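Local coordinates for protein diacylglycerol O-acyltransferase (Marinobacter hydrocarbonoclasticus, PDB 6CHJ) that acts as a wax ester synthase and probably also transfers the acyl group of acyl-CoA to 1,2-diacylglycerol, giving triacylglycerol, at residues A35-V40 against D125-A129; F99-E103 against E116-I120; A313-T317 against L327-H331; A226-N232 against P369-N375. One frame throughout, in Å; residues are numbered along the deposited sequence.

Interaction 1: residues A35-V40 against D125-A129; sequences APDDYV and DRQFA
Val40 and Phe128 bring the backbones to 7.0 Å, CA to CA, where the first turn of helix 39-49 passes the start of strand 127-135, the chain having been led into that helix by a type I beta turn from Pro36 to Tyr39. At the outer end Arg126 reaches across, its chain kinked at chi3 (50°) so that the guanidinium meets the carbonyl of Ala35 end-on. NH2 donates to Ala35 O at 2.8 Å and NH1 donates to the same oxygen at 3.2 Å, both from one face of the carbonyl plane, while the oxygen lies in the guanidinium plane. Two N-H groups thus share one acceptor, and the planar, multiply donating arginine suits that task. Asp37 OD1 adds a long salt bridge to NH1 of Arg126, 3.7 Å away at the guanidinium edge; with its carboxylate turned steeply against the guanidinium, it is probably a loose electrostatic partner. Deeper in, the contact is apolar. The edge of the Tyr39 ring is directed at the face of Phe128 in an offset edge-to-face pair, centroids 5.8 Å apart and planes at 64°, with CE2 of Tyr39 touching CE2 of Phe128. Branched Val40 packs beside the stem of that ring, its CG2 lying 3.6 Å from Phe128 CB. Around this layer, Phe128 touches Leu43 one helical turn on, while Val40 also rests on Leu119, so the start of helix 39-49 is seated against strands 127-135 and 115-121, with Phe29 of strand 22-30 stacked on the Phe128 ring.

Interaction 2: residues F99-E103 against E116-I120; sequences FVSAE and EVHLI
Phe99 holds CG anti to its backbone nitrogen (chi1 172°), which carries the ring from the helix down to Ile120, and Glu103, one turn later, also has CG anti to the nitrogen but folds at chi2 (53°) to lie over His118. On Phe99 the approach is over a face: Ile120 CG1 stands 4.1 Å from the ring centroid in a CH-pi contact, and Ile120 CD1 comes within 3.5 Å of Phe99 CD2. A flat ring and a slim branched chain fit closely here. At its rim, Phe99 CZ touches His118 ND1 at 3.7 Å. Glu103 covers the imidazole with its methylene CG, 3.8 Å from the centroid of the His118 ring. Within the strand, His118 NE2 donates to Glu116 OE1 at 2.8 Å, close to the ring plane and on the anti side of the carboxylate, while ND1 is bonded to Glu85; the ring is therefore fixed in rotation. With carboxylates at both nitrogens, the imidazole may well be doubly protonated. Glu103 OE2 and Glu116 OE1 lie 3.4 Å apart without a bond; a positive imidazole, or a proton on one acid, could offset their repulsion, and Lys133 and Arg83 make long, weak ion pairs with Glu116. Helix 93-105 and strand 115-121 run nearly antiparallel (155°) and belong, with strand 82-86, to a beta-alpha-beta crossover, whose two parallel strands lie next to each other in the sheet beneath the helix.

Interaction 3: residues A313-T317 against L327-H331; sequences ASLHT and LKIHH
His316 lies flat against the side of helix 322-338, and most of the contact is made by its ring. The CH-pi part comes first: Lys328 CB sits 3.6 Å from the centroid of the His316 ring, almost straight above its centre, while Ser314 OG of the imidazole's own segment occupies the opposite face, 3.2 Å from the ring plane. The imidazole is thereby sandwiched. A first torsion of -67° sets CG of His316 anti to its carbonyl carbon and lays the ring on the helix. Van der Waals packing continues with Ile329: CG1 meets the ring edge, and CD1 lies against the carbonyl oxygen of Leu315, 3.4 Å from Leu315 O. A branched aliphatic suits this slot, bordered further in by Ala271 of helix 262-280. Polar contacts are sparse. His316 CE1 approaches Lys328 O to 3.1 Å, and the backbone nitrogen of His316 makes a weak hydrogen bond to Ser314 OG at 3.1 Å. Replacing His316 by an alanine would probably open a gap between Ser314 OG and Lys328 CB and leave that methylene and Ile329 CG1 without the flat group that packs on them. As for charge, Lys328 turns its amine away to a salt bridge with Glu324, so NZ stays 6.1 Å from His316 NE2. The contact thus rests on shape and weak polarity: the imidazole serves as a flat spacer between strand end and helix, and no hydrogen bond directly ties the two segments together.

Interaction 4: residues A226-N232 against P369-N375; sequences APRCMLN and PKWQTFN
Asn232 leads the contact with Asn375, and its side chain can be followed outward. Its CB lies 3.5 Å from Gln372 OE1; at CG the amide turns toward Asn375, because chi1 of -56° sets CG anti to the carbonyl carbon. Of its two ends, OD1 accepts from Asn375 ND2 at 3.0 Å, the donor standing 40° out of the carbonyl plane, and ND2 donates to Asn375 O at 2.9 Å. ND2 has a further acceptor in Arg407 O, to which Gln372 NE2 also makes a weak bond. Asn375 replies with equal economy: its ND2 also donates to Pro227 O at 2.9 Å, in the carbonyl plane, while its OD1 is bonded to Val290 N. An amide, donor and acceptor at once, suits both positions. A leucine in place of Asn232 would probably cost Asn375 O and one N-H of Asn375 their partners, leaving that amide held by Pro227 O and Val290 N alone among the bonds described. Gln372 is steadied by its NE2 bond to Phe374 O at 2.7 Å, and one water joins Asn232 O to Gln372 OE1, the second bond weak. Packing contacts close the margins. Ala226 CB, small enough for the place, comes 3.4 Å from Thr373 C, and the Arg228 guanidinium lays a face against the Pro369 ring, NH2 being 3.3 Å from Pro369 CG. The chemistry implies a joint between two largely irregular segments, made specific by amide-to-amide and amide-to-backbone bonds that satisfy the buried Asn375 just before strand 376-380.

Overall arrangement
Interactions 1 and 2 form one continuous block, their centres about 17 Å apart: Ala129 O and Ile120 N meet at 2.9 Å, probably hydrogen-bonded, where strands 127-135 and 115-121 pair. Interactions 3 and 4 lie on the opposite side of the chain's centre, again with centres about 17 Å apart, but their nearest atoms stay about 7 Å from each other. Between the blocks, centres are 31 to 45 Å apart. The first pair belongs to one six-stranded sheet and its helices; the second lies beside the other sheet, consistent with the two-lobed fold of CoA-dependent acyltransferases. Strand 127-135, whose start belongs to interaction 1, leads into the family's HHxxxDG motif, the probable active site.

Interaction 1: residues A35-V40 against D125-A129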
# COMPACT_ATOMS: atom_id res chain seq x y z
N ALA B 35 -20.63 16.79 20.35
CA ALA B 35 -20.68 15.82 19.27
C ALA B 35 -21.15 14.47 19.80
O ALA B 35 -20.70 14.05 20.88
CB ALA B 35 -19.32 15.64 18.62
N PRO B 36 -22.01 13.79 19.05
CA PRO B 36 -22.44 12.45 19.47
C PRO B 36 -21.24 11.51 19.53
O PRO B 36 -20.26 11.67 18.80
CB PRO B 36 -23.42 12.04 18.37
CG PRO B 36 -23.02 12.85 17.19
CD PRO B 36 -22.53 14.16 17.73
N ASP B 37 -21.33 10.53 20.43
CA ASP B 37 -20.31 9.50 20.61
C ASP B 37 -19.81 8.91 19.29
O ASP B 37 -18.67 8.46 19.20
CB ASP B 37 -20.85 8.37 21.49
CG ASP B 37 -20.82 8.70 22.96
OD1 ASP B 37 -19.98 9.53 23.35
OD2 ASP B 37 -21.63 8.12 23.73
N ASP B 38 -20.67 8.90 18.27
CA ASP B 38 -20.36 8.29 16.99
C ASP B 38 -20.11 9.33 15.90
O ASP B 38 -20.43 9.12 14.73
CB ASP B 38 -21.50 7.35 16.57
CG ASP B 38 -22.81 8.09 16.25
OD1 ASP B 38 -22.96 9.29 16.61
OD2 ASP B 38 -23.69 7.47 15.62
N TYR B 39 -19.48 10.46 16.27
CA TYR B 39 -19.37 11.60 15.37
C TYR B 39 -18.53 11.31 14.13
O TYR B 39 -18.78 11.89 13.06
CB TYR B 39 -18.78 12.82 16.09
CG TYR B 39 -18.29 13.90 15.15
CD1 TYR B 39 -19.19 14.70 14.45
CD2 TYR B 39 -16.93 14.12 14.94
CE1 TYR B 39 -18.75 15.69 13.58
CE2 TYR B 39 -16.48 15.10 14.06
CZ TYR B 39 -17.40 15.89 13.39
OH TYR B 39 -16.95 16.87 12.51
N VAL B 40 -17.53 10.44 14.23
CA VAL B 40 -16.68 10.24 13.06
C VAL B 40 -17.43 9.42 12.00
O VAL B 40 -17.46 9.80 10.82
CB VAL B 40 -15.33 9.61 13.44
CG1 VAL B 40 -14.37 9.68 12.27
CG2 VAL B 40 -14.71 10.36 14.63
N ASP B 125 -9.73 9.68 23.27
CA ASP B 125 -10.57 10.61 24.04
C ASP B 125 -11.21 11.66 23.12
O ASP B 125 -10.94 12.86 23.20
CB ASP B 125 -9.74 11.26 25.16
CG ASP B 125 -9.32 10.26 26.23
OD1 ASP B 125 -8.10 9.98 26.35
OD2 ASP B 125 -10.19 9.76 26.97
N ARG B 126 -12.07 11.17 22.24
CA ARG B 126 -12.93 12.02 21.40
C ARG B 126 -12.09 12.86 20.43
O ARG B 126 -12.28 14.07 20.27
CB ARG B 126 -13.86 12.89 22.26
CG ARG B 126 -14.89 12.08 23.09
CD ARG B 126 -15.87 12.95 23.93
NE ARG B 126 -16.50 14.01 23.15
CZ ARG B 126 -17.68 13.89 22.55
NH1 ARG B 126 -18.35 12.74 22.62
NH2 ARG B 126 -18.17 14.91 21.84
N GLN B 127 -11.15 12.19 19.76
CA GLN B 127 -10.41 12.77 18.66
C GLN B 127 -10.56 11.89 17.43
O GLN B 127 -10.90 10.71 17.53
CB GLN B 127 -8.93 12.92 19.02
CG GLN B 127 -8.70 13.57 20.37
CD GLN B 127 -7.39 14.34 20.44
OE1 GLN B 127 -7.30 15.49 19.99
NE2 GLN B 127 -6.36 13.72 21.02
N PHE B 128 -10.31 12.48 16.26
CA PHE B 128 -10.17 11.75 15.02
C PHE B 128 -8.98 12.33 14.24
O PHE B 128 -8.39 13.34 14.63
CB PHE B 128 -11.47 11.79 14.21
CG PHE B 128 -11.83 13.14 13.69
CD1 PHE B 128 -11.61 13.46 12.36
CD2 PHE B 128 -12.44 14.08 14.50
CE1 PHE B 128 -11.94 14.70 11.85
CE2 PHE B 128 -12.79 15.32 14.01
CZ PHE B 128 -12.54 15.63 12.67
N ALA B 129 -8.63 11.67 13.12
CA ALA B 129 -7.44 12.05 12.36
C ALA B 129 -7.73 12.05 10.86
O ALA B 129 -8.56 11.30 10.36
CB ALA B 129 -6.26 11.11 12.64

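Interaction 2: residues F99-E103 against E116-I120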
# COMPACT_ATOMS: atom_id res chain seq x y z
N PHE B 99 -0.41 3.34 11.99
CA PHE B 99 -1.30 3.39 10.84
C PHE B 99 -0.68 4.23 9.73
O PHE B 99 -0.71 3.84 8.56
CB PHE B 99 -2.69 3.94 11.22
CG PHE B 99 -3.58 4.19 10.02
CD1 PHE B 99 -4.45 3.19 9.57
CD2 PHE B 99 -3.49 5.38 9.29
CE1 PHE B 99 -5.24 3.40 8.43
CE2 PHE B 99 -4.27 5.58 8.14
CZ PHE B 99 -5.15 4.59 7.72
N VAL B 100 -0.13 5.39 10.08
CA VAL B 100 0.45 6.26 9.05
C VAL B 100 1.71 5.63 8.45
O VAL B 100 1.96 5.77 7.24
CB VAL B 100 0.71 7.67 9.62
CG1 VAL B 100 1.43 8.54 8.58
CG2 VAL B 100 -0.61 8.33 10.07
N SER B 101 2.48 4.90 9.26
CA SER B 101 3.71 4.28 8.78
C SER B 101 3.41 3.20 7.74
O SER B 101 4.06 3.14 6.68
CB SER B 101 4.50 3.71 9.96
OG SER B 101 4.61 4.67 11.02
N ALA B 102 2.41 2.36 8.01
CA ALA B 102 1.93 1.37 7.04
C ALA B 102 1.37 2.04 5.79
O ALA B 102 1.72 1.67 4.67
CB ALA B 102 0.85 0.49 7.69
N GLU B 103 0.49 3.02 5.97
CA GLU B 103 -0.17 3.61 4.81
C GLU B 103 0.81 4.43 3.95
O GLU B 103 0.71 4.42 2.72
CB GLU B 103 -1.37 4.45 5.26
CG GLU B 103 -2.32 4.77 4.13
CD GLU B 103 -2.80 3.52 3.37
OE1 GLU B 103 -3.17 2.53 4.03
OE2 GLU B 103 -2.78 3.55 2.11
N GLU B 116 -4.94 10.45 -1.77
CA GLU B 116 -5.83 9.72 -0.88
C GLU B 116 -6.06 10.57 0.36
O GLU B 116 -5.14 11.26 0.82
CB GLU B 116 -5.25 8.38 -0.46
CG GLU B 116 -5.08 7.38 -1.58
CD GLU B 116 -4.10 6.27 -1.24
OE1 GLU B 116 -3.86 5.99 -0.04
OE2 GLU B 116 -3.54 5.69 -2.19
N VAL B 117 -7.28 10.52 0.89
CA VAL B 117 -7.58 11.04 2.22
C VAL B 117 -8.08 9.88 3.08
O VAL B 117 -9.00 9.16 2.68
CB VAL B 117 -8.63 12.17 2.18
CG1 VAL B 117 -8.85 12.72 3.57
CG2 VAL B 117 -8.22 13.26 1.20
N HIS B 118 -7.48 9.72 4.25
CA HIS B 118 -7.81 8.65 5.18
C HIS B 118 -8.38 9.27 6.45
O HIS B 118 -7.65 9.89 7.23
CB HIS B 118 -6.57 7.80 5.47
CG HIS B 118 -6.07 7.01 4.30
ND1 HIS B 118 -5.99 5.63 4.32
CD2 HIS B 118 -5.63 7.39 3.08
CE1 HIS B 118 -5.53 5.20 3.17
NE2 HIS B 118 -5.30 6.25 2.39
N LEU B 119 -9.68 9.10 6.66
CA LEU B 119 -10.32 9.49 7.91
C LEU B 119 -10.24 8.33 8.89
O LEU B 119 -10.81 7.26 8.64
CB LEU B 119 -11.77 9.92 7.65
CG LEU B 119 -12.70 10.19 8.84
CD1 LEU B 119 -12.15 11.34 9.66
CD2 LEU B 119 -14.15 10.48 8.37
N ILE B 120 -9.55 8.55 10.00
CA ILE B 120 -9.27 7.51 11.00
C ILE B 120 -10.13 7.77 12.23
O ILE B 120 -10.07 8.86 12.83
CB ILE B 120 -7.78 7.49 11.38
CG1 ILE B 120 -6.88 7.41 10.12
CG2 ILE B 120 -7.50 6.34 12.35
CD1 ILE B 120 -5.51 8.07 10.31

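Interaction 3: residues A313-T317 against L327-H331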
# COMPACT_ATOMS: atom_id res chain seq x y z
N ALA B 313 24.49 22.79 6.56
CA ALA B 313 24.81 23.15 7.94
C ALA B 313 25.31 21.93 8.69
O ALA B 313 24.66 20.88 8.70
CB ALA B 313 23.60 23.74 8.65
N SER B 314 26.48 22.07 9.31
CA SER B 314 26.98 21.04 10.21
C SER B 314 26.08 20.94 11.42
O SER B 314 25.68 21.95 12.00
CB SER B 314 28.41 21.37 10.66
OG SER B 314 28.71 20.75 11.90
N LEU B 315 25.75 19.70 11.81
CA LEU B 315 24.97 19.49 13.01
C LEU B 315 25.83 19.36 14.27
O LEU B 315 25.29 19.43 15.38
CB LEU B 315 24.07 18.26 12.84
CG LEU B 315 22.95 18.52 11.82
CD1 LEU B 315 22.01 17.35 11.69
CD2 LEU B 315 22.18 19.77 12.16
N HIS B 316 27.15 19.18 14.11
CA HIS B 316 28.10 19.13 15.24
C HIS B 316 27.74 18.02 16.22
O HIS B 316 27.73 18.22 17.43
CB HIS B 316 28.15 20.47 16.00
CG HIS B 316 28.74 21.58 15.19
ND1 HIS B 316 27.99 22.63 14.72
CD2 HIS B 316 30.01 21.80 14.77
CE1 HIS B 316 28.77 23.45 14.04
NE2 HIS B 316 30.00 22.97 14.05
N THR B 317 27.45 16.84 15.68
CA THR B 317 27.12 15.69 16.50
C THR B 317 28.34 15.10 17.19
O THR B 317 28.20 14.12 17.92
CB THR B 317 26.42 14.64 15.64
OG1 THR B 317 27.22 14.38 14.47
CG2 THR B 317 25.08 15.18 15.23
N LEU B 327 25.38 26.63 20.00
CA LEU B 327 26.03 27.85 19.52
C LEU B 327 26.92 27.60 18.30
O LEU B 327 26.92 28.42 17.37
CB LEU B 327 26.83 28.52 20.63
CG LEU B 327 26.01 28.79 21.88
CD1 LEU B 327 26.96 29.00 23.05
CD2 LEU B 327 25.08 29.97 21.67
N LYS B 328 27.66 26.49 18.28
CA LYS B 328 28.36 26.14 17.04
C LYS B 328 27.39 25.94 15.89
O LYS B 328 27.73 26.25 14.74
CB LYS B 328 29.22 24.88 17.24
CG LYS B 328 30.25 25.01 18.35
CD LYS B 328 31.52 24.25 18.02
CE LYS B 328 32.43 24.14 19.23
NZ LYS B 328 33.47 23.08 19.07
N ILE B 329 26.18 25.44 16.16
CA ILE B 329 25.15 25.35 15.13
C ILE B 329 24.68 26.75 14.74
O ILE B 329 24.51 27.05 13.55
CB ILE B 329 23.97 24.47 15.60
CG1 ILE B 329 24.36 22.98 15.63
CG2 ILE B 329 22.75 24.65 14.70
CD1 ILE B 329 23.52 22.12 16.57
N HIS B 330 24.46 27.62 15.73
CA HIS B 330 23.93 28.95 15.46
C HIS B 330 24.87 29.74 14.55
O HIS B 330 24.46 30.24 13.49
CB HIS B 330 23.68 29.68 16.78
CG HIS B 330 23.70 31.17 16.66
ND1 HIS B 330 24.31 31.99 17.59
CD2 HIS B 330 23.16 32.01 15.73
CE1 HIS B 330 24.17 33.25 17.23
NE2 HIS B 330 23.48 33.29 16.10
N HIS B 331 26.14 29.88 14.96
CA HIS B 331 27.09 30.62 14.15
C HIS B 331 27.35 29.92 12.82
O HIS B 331 27.54 30.59 11.80
CB HIS B 331 28.41 30.84 14.92
CG HIS B 331 28.29 31.85 16.02
ND1 HIS B 331 28.57 31.55 17.34
CD2 HIS B 331 27.90 33.15 16.01
CE1 HIS B 331 28.36 32.62 18.09
NE2 HIS B 331 27.95 33.60 17.31

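Interaction 4: residues A226-N232 against P369-N375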
# COMPACT_ATOMS: atom_id res chain seq x y z
N ALA B 226 30.65 15.26 4.51
CA ALA B 226 29.65 14.38 5.13
C ALA B 226 30.14 12.94 5.27
O ALA B 226 30.48 12.28 4.28
CB ALA B 226 28.35 14.41 4.33
N PRO B 227 30.14 12.45 6.51
CA PRO B 227 30.70 11.12 6.79
C PRO B 227 29.80 9.97 6.35
O PRO B 227 28.58 10.08 6.26
CB PRO B 227 30.83 11.12 8.32
CG PRO B 227 29.74 12.06 8.78
CD PRO B 227 29.65 13.13 7.72
N ARG B 228 30.44 8.83 6.11
CA ARG B 228 29.68 7.60 6.01
C ARG B 228 28.88 7.41 7.29
O ARG B 228 29.38 7.65 8.39
CB ARG B 228 30.61 6.42 5.74
CG ARG B 228 30.99 6.28 4.25
CD ARG B 228 31.69 4.95 3.93
NE ARG B 228 31.16 4.33 2.72
CZ ARG B 228 31.90 3.99 1.65
NH1 ARG B 228 33.20 4.22 1.64
NH2 ARG B 228 31.32 3.42 0.59
N CYS B 229 27.61 7.04 7.14
CA CYS B 229 26.67 7.03 8.24
C CYS B 229 25.58 6.00 7.98
O CYS B 229 25.22 5.74 6.82
CB CYS B 229 26.03 8.40 8.45
SG CYS B 229 24.93 8.48 9.87
N MET B 230 25.05 5.44 9.06
CA MET B 230 23.99 4.45 8.95
C MET B 230 22.72 5.02 8.31
O MET B 230 21.96 4.28 7.68
CB MET B 230 23.70 3.85 10.33
CG MET B 230 22.53 4.46 11.05
SD MET B 230 22.22 3.79 12.72
CE MET B 230 21.26 2.31 12.41
N LEU B 231 22.48 6.34 8.42
CA LEU B 231 21.37 6.95 7.69
C LEU B 231 21.55 6.87 6.17
O LEU B 231 20.59 7.13 5.43
CB LEU B 231 21.20 8.43 8.07
CG LEU B 231 21.17 8.80 9.56
CD1 LEU B 231 20.96 10.29 9.75
CD2 LEU B 231 20.09 8.06 10.31
N ASN B 232 22.73 6.53 5.67
CA ASN B 232 22.99 6.81 4.26
C ASN B 232 23.32 5.53 3.50
O ASN B 232 24.41 5.36 2.96
CB ASN B 232 24.10 7.87 4.17
CG ASN B 232 23.74 9.14 4.94
OD1 ASN B 232 24.33 9.45 5.98
ND2 ASN B 232 22.75 9.87 4.45
N PRO B 369 30.52 7.56 -2.53
CA PRO B 369 30.26 7.85 -1.11
C PRO B 369 30.89 9.14 -0.60
O PRO B 369 30.31 9.83 0.26
CB PRO B 369 30.87 6.63 -0.39
CG PRO B 369 31.79 5.99 -1.38
CD PRO B 369 31.14 6.23 -2.71
N LYS B 370 32.07 9.48 -1.10
CA LYS B 370 32.71 10.73 -0.71
C LYS B 370 31.89 11.95 -1.11
O LYS B 370 32.13 13.04 -0.59
CB LYS B 370 34.11 10.81 -1.32
CG LYS B 370 35.21 10.11 -0.52
CD LYS B 370 36.54 10.11 -1.32
CE LYS B 370 37.71 10.62 -0.49
NZ LYS B 370 38.80 11.27 -1.30
N TRP B 371 30.94 11.80 -2.04
CA TRP B 371 30.12 12.92 -2.50
C TRP B 371 28.79 13.03 -1.75
O TRP B 371 27.95 13.84 -2.15
CB TRP B 371 29.87 12.83 -4.02
CG TRP B 371 31.10 13.14 -4.89
CD1 TRP B 371 32.29 13.68 -4.46
CD2 TRP B 371 31.26 12.91 -6.31
NE1 TRP B 371 33.17 13.79 -5.51
CE2 TRP B 371 32.57 13.33 -6.66
CE3 TRP B 371 30.44 12.40 -7.31
CZ2 TRP B 371 33.07 13.25 -7.96
CZ3 TRP B 371 30.94 12.32 -8.62
CH2 TRP B 371 32.24 12.75 -8.93
N GLN B 372 28.57 12.23 -0.69
CA GLN B 372 27.28 12.22 -0.00
C GLN B 372 26.80 13.63 0.35
O GLN B 372 25.62 13.94 0.16
CB GLN B 372 27.37 11.34 1.26
CG GLN B 372 26.14 11.41 2.18
CD GLN B 372 24.96 10.59 1.67
OE1 GLN B 372 25.12 9.44 1.27
NE2 GLN B 372 23.78 11.20 1.66
N THR B 373 27.70 14.48 0.86
CA THR B 373 27.50 15.92 1.04
C THR B 373 26.52 16.28 2.16
O THR B 373 26.65 17.33 2.81
CB THR B 373 27.03 16.56 -0.28
OG1 THR B 373 27.87 16.12 -1.35
CG2 THR B 373 27.07 18.08 -0.20
N PHE B 374 25.50 15.46 2.39
CA PHE B 374 24.67 15.69 3.55
C PHE B 374 24.08 14.36 3.99
O PHE B 374 23.84 13.47 3.18
CB PHE B 374 23.58 16.75 3.31
CG PHE B 374 22.67 16.46 2.15
CD1 PHE B 374 21.50 15.73 2.34
CD2 PHE B 374 22.95 16.96 0.88
CE1 PHE B 374 20.64 15.47 1.27
CE2 PHE B 374 22.10 16.71 -0.20
CZ PHE B 374 20.94 15.97 -0.00
N ASN B 375 23.87 14.24 5.30
CA ASN B 375 23.40 12.98 5.84
C ASN B 375 21.90 12.95 6.01
O ASN B 375 21.33 11.85 6.08
CB ASN B 375 24.09 12.70 7.18
CG ASN B 375 25.61 12.75 7.07
OD1 ASN B 375 26.22 13.81 7.20
ND2 ASN B 375 26.22 11.59 6.83
O HOH W 1 26.30 6.35 0.95